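Side-chain contacts in Cys-Gly metallodipeptidase DUG1 (Saccharomyces cerevisiae, PDB 4G1P), which hydrolyses the dipeptide Cys-Gly as a homodimeric zinc- or manganese-dependent M20 metallopeptidase and is the catalytic component of the complex that degrades glutathione: residues D247-Q250 with V251-S254; E290-N293 with A294-S298; K305-D308 with I309-R313. All coordinates share one frame; numbering follows the deposited sequence.

Contact 1 of 3, residues D247-Q250 with V251-S254; sequences DLMQ and VLGS
L248 and L252, one turn apart near the C-terminal end of helix 244-252, meet through their branched ends. The methyl CD2 of L252 sits against the fork of L248, 3.5 Å from L248 CG and 3.8 Å from both L248 CD1 and L248 CD2, and the two side chains slant across one another. L248 reaches this position because its CG is turned anti to the backbone N (chi1 -174°), which lays the isobutyl group along the helix toward the next turn. M249 adds only a looser contact, its CE lying 4.5 Å from L252 CD2. On another face, V251 CG2 lies 3.7 Å from D247 O, the carbonyl that V251 N also engages. G253 N still bonds to M249 O, but less straight (132°) than the bonds before it, and G253 then leaves helical geometry. S254 turns back: with chi1 76° its OG donates to V251 O at 2.6 Å, joining S254 N on that oxygen, and two donors of S254 thus hold V251 O just beyond the helix end. S254 OG also bonds H365, while D247 uses OD2 on S375 and N377 and OD1 on S258 of the second subunit. L248 and V251 pack on strand 210-226, L252 on F345 of strand 340-349, and V251 and S254 on helix 355-371, so that helix and the sheet flank this end of helix 244-252, with the second subunit against M249, Q250 and L252.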
loop_
_atom_site.group_PDB
_atom_site.type_symbol
_atom_site.label_atom_id
_atom_site.label_comp_id
_atom_site.label_asym_id
_atom_site.label_seq_id
_atom_site.Cartn_x
_atom_site.Cartn_y
_atom_site.Cartn_z
ATOM N N ASP A 247 -12.153 4.871 -11.119
ATOM C CA ASP A 247 -13.407 4.162 -10.906
ATOM C C ASP A 247 -13.534 3.744 -9.444
ATOM O O ASP A 247 -14.580 3.947 -8.812
ATOM C CB ASP A 247 -13.494 2.940 -11.817
ATOM C CG ASP A 247 -13.358 3.303 -13.289
ATOM O OD1 ASP A 247 -13.557 4.492 -13.608
ATOM O OD2 ASP A 247 -13.054 2.410 -14.114
ATOM N N LEU A 248 -12.447 3.197 -8.907
ATOM C CA LEU A 248 -12.439 2.632 -7.562
ATOM C C LEU A 248 -12.756 3.644 -6.468
ATOM O O LEU A 248 -13.432 3.308 -5.503
ATOM C CB LEU A 248 -11.108 1.941 -7.265
ATOM C CG LEU A 248 -11.109 1.205 -5.922
ATOM C CD1 LEU A 248 -12.011 -0.016 -6.017
ATOM C CD2 LEU A 248 -9.700 0.841 -5.421
ATOM N N MET A 249 -12.277 4.875 -6.607
ATOM C CA MET A 249 -12.620 5.901 -5.633
ATOM C C MET A 249 -14.117 6.163 -5.649
ATOM O O MET A 249 -14.732 6.447 -4.620
ATOM C CB MET A 249 -11.854 7.191 -5.897
ATOM C CG MET A 249 -10.342 7.008 -5.869
ATOM S SD MET A 249 -9.687 6.396 -4.297
ATOM C CE MET A 249 -9.646 4.608 -4.512
ATOM N N GLN A 250 -14.712 6.049 -6.824
ATOM C CA GLN A 250 -16.134 6.264 -6.936
ATOM C C GLN A 250 -16.941 5.099 -6.358
ATOM O O GLN A 250 -17.883 5.309 -5.605
ATOM C CB GLN A 250 -16.503 6.600 -8.383
ATOM C CG GLN A 250 -16.312 8.083 -8.659
ATOM C CD GLN A 250 -15.971 8.406 -10.099
ATOM O OE1 GLN A 250 -16.048 7.552 -10.984
ATOM N NE2 GLN A 250 -15.587 9.659 -10.343
ATOM N N VAL A 251 -16.560 3.874 -6.684
ATOM C CA VAL A 251 -17.291 2.725 -6.181
ATOM C C VAL A 251 -17.170 2.639 -4.665
ATOM O O VAL A 251 -18.165 2.506 -3.955
ATOM C CB VAL A 251 -16.822 1.418 -6.846
ATOM C CG1 VAL A 251 -17.375 0.217 -6.110
ATOM C CG2 VAL A 251 -17.264 1.381 -8.301
ATOM N N LEU A 252 -15.942 2.742 -4.179
ATOM C CA LEU A 252 -15.658 2.655 -2.754
ATOM C C LEU A 252 -16.315 3.800 -2.013
ATOM O O LEU A 252 -16.793 3.639 -0.895
ATOM C CB LEU A 252 -14.151 2.717 -2.525
ATOM C CG LEU A 252 -13.439 1.502 -1.945
ATOM C CD1 LEU A 252 -14.231 0.224 -2.192
ATOM C CD2 LEU A 252 -12.037 1.411 -2.525
ATOM N N GLY A 253 -16.343 4.963 -2.653
ATOM C CA GLY A 253 -16.853 6.164 -2.024
ATOM C C GLY A 253 -18.367 6.209 -1.990
ATOM O O GLY A 253 -18.952 7.211 -1.602
ATOM N N SER A 254 -19.005 5.115 -2.379
ATOM C CA SER A 254 -20.449 5.083 -2.490
ATOM C C SER A 254 -21.015 4.107 -1.483
ATOM O O SER A 254 -22.215 3.826 -1.491
ATOM C CB SER A 254 -20.859 4.638 -3.892
ATOM O OG SER A 254 -20.694 3.234 -4.032
#

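Contact 2 of 3, residues E290-N293 with A294-S298; sequences EELN and AATGS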
loop_
_atom_site.group_PDB
_atom_site.type_symbol
_atom_site.label_atom_id
_atom_site.label_comp_id
_atom_site.label_asym_id
_atom_site.label_seq_id
_atom_site.Cartn_x
_atom_site.Cartn_y
_atom_site.Cartn_z
ATOM N N GLU A 290 -16.015 10.577 26.561
ATOM C CA GLU A 290 -14.691 10.961 27.041
ATOM C C GLU A 290 -13.787 9.752 27.096
ATOM O O GLU A 290 -12.595 9.845 26.830
ATOM C CB GLU A 290 -14.772 11.580 28.433
ATOM C CG GLU A 290 -15.284 13.003 28.460
ATOM C CD GLU A 290 -16.743 13.116 28.043
ATOM O OE1 GLU A 290 -17.527 12.160 28.290
ATOM O OE2 GLU A 290 -17.096 14.167 27.461
ATOM N N GLU A 291 -14.360 8.613 27.465
ATOM C CA GLU A 291 -13.601 7.375 27.490
ATOM C C GLU A 291 -13.278 6.965 26.060
ATOM O O GLU A 291 -12.152 6.592 25.759
ATOM C CB GLU A 291 -14.374 6.279 28.221
ATOM C CG GLU A 291 -14.583 6.573 29.703
ATOM C CD GLU A 291 -15.608 5.655 30.349
ATOM O OE1 GLU A 291 -15.235 4.530 30.760
ATOM O OE2 GLU A 291 -16.789 6.063 30.444
ATOM N N LEU A 292 -14.266 7.059 25.178
ATOM C CA LEU A 292 -14.045 6.765 23.771
ATOM C C LEU A 292 -12.927 7.644 23.193
ATOM O O LEU A 292 -12.034 7.150 22.520
ATOM C CB LEU A 292 -15.332 6.948 22.975
ATOM C CG LEU A 292 -15.212 6.676 21.478
ATOM C CD1 LEU A 292 -14.894 5.204 21.262
ATOM C CD2 LEU A 292 -16.494 7.080 20.755
ATOM N N ASN A 293 -12.965 8.938 23.486
ATOM C CA ASN A 293 -11.881 9.829 23.105
ATOM C C ASN A 293 -10.501 9.452 23.664
ATOM O O ASN A 293 -9.470 9.754 23.061
ATOM C CB ASN A 293 -12.209 11.264 23.506
ATOM C CG ASN A 293 -13.406 11.806 22.773
ATOM O OD1 ASN A 293 -13.797 11.284 21.726
ATOM N ND2 ASN A 293 -14.003 12.862 23.318
ATOM N N ALA A 294 -10.469 8.811 24.819
ATOM C CA ALA A 294 -9.190 8.507 25.437
ATOM C C ALA A 294 -8.560 7.367 24.677
ATOM O O ALA A 294 -7.354 7.341 24.469
ATOM C CB ALA A 294 -9.374 8.139 26.890
ATOM N N ALA A 295 -9.402 6.435 24.250
ATOM C CA ALA A 295 -8.941 5.230 23.576
ATOM C C ALA A 295 -8.604 5.570 22.133
ATOM O O ALA A 295 -7.704 4.993 21.528
ATOM C CB ALA A 295 -10.009 4.167 23.637
ATOM N N THR A 296 -9.350 6.522 21.600
ATOM C CA THR A 296 -9.171 7.003 20.245
ATOM C C THR A 296 -7.927 7.878 20.102
ATOM O O THR A 296 -7.178 7.762 19.139
ATOM C CB THR A 296 -10.408 7.769 19.820
ATOM O OG1 THR A 296 -11.317 6.856 19.199
ATOM C CG2 THR A 296 -10.061 8.801 18.855
ATOM N N GLY A 297 -7.686 8.734 21.083
ATOM C CA GLY A 297 -6.540 9.611 21.028
ATOM C C GLY A 297 -6.930 10.887 20.322
ATOM O O GLY A 297 -6.081 11.674 19.923
ATOM N N SER A 298 -8.233 11.091 20.184
ATOM C CA SER A 298 -8.752 12.270 19.520
ATOM C C SER A 298 -10.200 12.561 19.931
ATOM O O SER A 298 -10.791 11.828 20.720
ATOM C CB SER A 298 -8.675 12.074 18.008
ATOM O OG SER A 298 -9.777 11.309 17.542
#
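The last turn of helix 289-296 links E290-N293 to A294-S298 through N-H groups reaching back three to five residues, until G297 ends the helix with positive phi (89°). Before that, E291 O accepts both A295 N, at 3.1 Å, and A294 N. At the end, N293 O receives G297 N at 2.9 Å and, weakly, S298 N, at a helix end broken by a glycine of left-handed conformation. CB of N293 already lies near S298 O, and chi1 -64° brings CG and OD1 beside it as well, N293 OD1 at 3.2 Å from S298 O; both oxygens are acceptors, so no bond joins them. T296 sets CB against L292 O, with OG1 4.4 Å from L292 CD1. A294 CB lies 3.4 Å from E291 O. The polar ends look outward from the contact: E291 OE2 bonds S288, and S298 OG bonds T300. A295 and T296 pack on F237 and V241 of the second subunit. The chemistry is thus mainly of the backbone: small side chains flank the carbonyls, and the ending calls for glycine at G297, where a CB would jam against the carbonyl oxygen of T296.

Contact 3 of 3, residues K305-D308 with I309-R313; sequences KKED and ILMHR
The N-terminal turn of helix 306-314, one of two successive helices of this M20 dipeptidase that pack together and meet the second subunit, brings K305-D308 against I309-H312, one turn on. K305 stands at the N-cap position, and its carbonyl oxygen starts the helical bonding: I309 N meets K305 O at 2.9 Å, almost straight (168°). Along one flank K306 and L310 slant past each other, CG of K306 lying 3.6 Å from CD1 of L310, while K306 NZ leads off to the carbonyl of I285. Next to this pair, E307 and M311 run side by side in the same direction. The thioether of M311 bends at chi3 (-52°), which folds its methyl CE back to 3.6 Å from E307 CG; the polar end of E307 stays beyond, where OE1 forms a salt bridge with K305 NZ at 3.5 Å. I309 CG1 lies 3.4 Å from K305 O, and the side chain packs on V289 and L292 of helix 289-296 and on V240 of the second subunit. H312, its CG held beside its own backbone N, comes edge-on to D308 O, with ring atom ND1 donating a bent bond at 3.2 Å to that oxygen; the ring also stacks on Y303 and meets Y316 obliquely. Replacing H312 by an alanine is likely to leave D308 O with one donor fewer and Y303 without its stacking partner. The backbone N of H312 also donates to D308 O, at 2.9 Å, from the face of the carbonyl plane opposite to ND1.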
loop_
_atom_site.group_PDB
_atom_site.type_symbol
_atom_site.label_atom_id
_atom_site.label_comp_id
_atom_site.label_asym_id
_atom_site.label_seq_id
_atom_site.Cartn_x
_atom_site.Cartn_y
_atom_site.Cartn_z
ATOM N N LYS A 305 -24.068 10.722 22.760
ATOM C CA LYS A 305 -24.912 10.032 23.722
ATOM C C LYS A 305 -24.425 8.612 23.985
ATOM O O LYS A 305 -24.168 7.857 23.049
ATOM C CB LYS A 305 -26.371 10.009 23.249
ATOM C CG LYS A 305 -27.175 11.261 23.587
ATOM C CD LYS A 305 -28.680 11.000 23.442
ATOM C CE LYS A 305 -29.144 9.855 24.355
ATOM N NZ LYS A 305 -30.594 9.507 24.175
ATOM N N LYS A 306 -24.325 8.265 25.265
ATOM C CA LYS A 306 -23.827 6.967 25.696
ATOM C C LYS A 306 -24.587 5.857 25.009
ATOM O O LYS A 306 -23.994 4.920 24.481
ATOM C CB LYS A 306 -23.955 6.820 27.216
ATOM C CG LYS A 306 -23.664 5.412 27.737
ATOM C CD LYS A 306 -23.912 5.278 29.245
ATOM C CE LYS A 306 -25.280 4.655 29.547
ATOM N NZ LYS A 306 -25.638 4.745 30.985
ATOM N N GLU A 307 -25.906 5.988 25.005
ATOM C CA GLU A 307 -26.778 4.992 24.400
ATOM C C GLU A 307 -26.441 4.823 22.924
ATOM O O GLU A 307 -26.463 3.714 22.386
ATOM C CB GLU A 307 -28.247 5.401 24.577
ATOM C CG GLU A 307 -29.255 4.420 23.986
ATOM C CD GLU A 307 -30.685 4.953 23.989
ATOM O OE1 GLU A 307 -30.916 6.060 23.448
ATOM O OE2 GLU A 307 -31.578 4.259 24.533
ATOM N N ASP A 308 -26.103 5.933 22.281
ATOM C CA ASP A 308 -25.802 5.918 20.856
ATOM C C ASP A 308 -24.465 5.270 20.554
ATOM O O ASP A 308 -24.374 4.410 19.672
ATOM C CB ASP A 308 -25.846 7.329 20.288
ATOM C CG ASP A 308 -27.261 7.818 20.076
ATOM O OD1 ASP A 308 -28.114 6.987 19.673
ATOM O OD2 ASP A 308 -27.509 9.025 20.320
ATOM N N ILE A 309 -23.433 5.689 21.282
ATOM C CA ILE A 309 -22.122 5.084 21.141
ATOM C C ILE A 309 -22.243 3.580 21.339
ATOM O O ILE A 309 -21.721 2.793 20.551
ATOM C CB ILE A 309 -21.134 5.630 22.166
ATOM C CG1 ILE A 309 -20.963 7.137 21.996
ATOM C CG2 ILE A 309 -19.802 4.941 22.010
ATOM C CD1 ILE A 309 -20.306 7.820 23.182
ATOM N N LEU A 310 -22.967 3.176 22.379
ATOM C CA LEU A 310 -23.048 1.761 22.686
ATOM C C LEU A 310 -23.808 1.010 21.598
ATOM O O LEU A 310 -23.358 -0.039 21.128
ATOM C CB LEU A 310 -23.635 1.520 24.080
ATOM C CG LEU A 310 -22.852 2.115 25.262
ATOM C CD1 LEU A 310 -23.642 2.000 26.552
ATOM C CD2 LEU A 310 -21.473 1.486 25.427
ATOM N N MET A 311 -24.934 1.562 21.168
ATOM C CA MET A 311 -25.761 0.864 20.192
ATOM C C MET A 311 -25.139 0.804 18.804
ATOM O O MET A 311 -25.355 -0.156 18.056
ATOM C CB MET A 311 -27.169 1.451 20.142
ATOM C CG MET A 311 -28.007 1.064 21.352
ATOM S SD MET A 311 -29.739 1.440 21.099
ATOM C CE MET A 311 -29.620 3.159 20.610
ATOM N N HIS A 312 -24.352 1.818 18.473
ATOM C CA HIS A 312 -23.656 1.806 17.203
ATOM C C HIS A 312 -22.375 0.964 17.214
ATOM O O HIS A 312 -21.914 0.545 16.152
ATOM C CB HIS A 312 -23.439 3.227 16.674
ATOM C CG HIS A 312 -24.663 3.799 16.029
ATOM N ND1 HIS A 312 -25.464 4.738 16.644
ATOM C CD2 HIS A 312 -25.255 3.518 14.844
ATOM C CE1 HIS A 312 -26.483 5.026 15.855
ATOM N NE2 HIS A 312 -26.380 4.298 14.759
ATOM N N ARG A 313 -21.816 0.696 18.398
ATOM C CA ARG A 313 -20.776 -0.333 18.514
ATOM C C ARG A 313 -21.355 -1.737 18.541
ATOM O O ARG A 313 -20.713 -2.668 18.082
ATOM C CB ARG A 313 -19.968 -0.193 19.796
ATOM C CG ARG A 313 -19.290 1.117 19.990
ATOM C CD ARG A 313 -18.789 1.204 21.417
ATOM N NE ARG A 313 -17.637 0.339 21.621
ATOM C CZ ARG A 313 -16.491 0.759 22.131
ATOM N NH1 ARG A 313 -16.370 2.022 22.499
ATOM N NH2 ARG A 313 -15.476 -0.081 22.285
#

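In the fold
All three contacts lie within single helices and reach the second subunit, but in different settings. Contact 1 is the buried one, and rests on leucine packing beside the sheet. Contacts 2 and 3 are partly buried, each with some residues at the surface: contact 2 depends on backbone bonds round small side chains, contact 3 on mixed aliphatic, thioether and histidine contacts. These two belong to successive helices, 289-296 and 306-314, with centres 14 Å apart, and touch where L292 packs on R313. Contact 1 stands apart, its centre about 30 Å from that of contact 2 and 28 Å from that of contact 3. Contacts 1 and 2 finish helices, whereas contact 3 starts one.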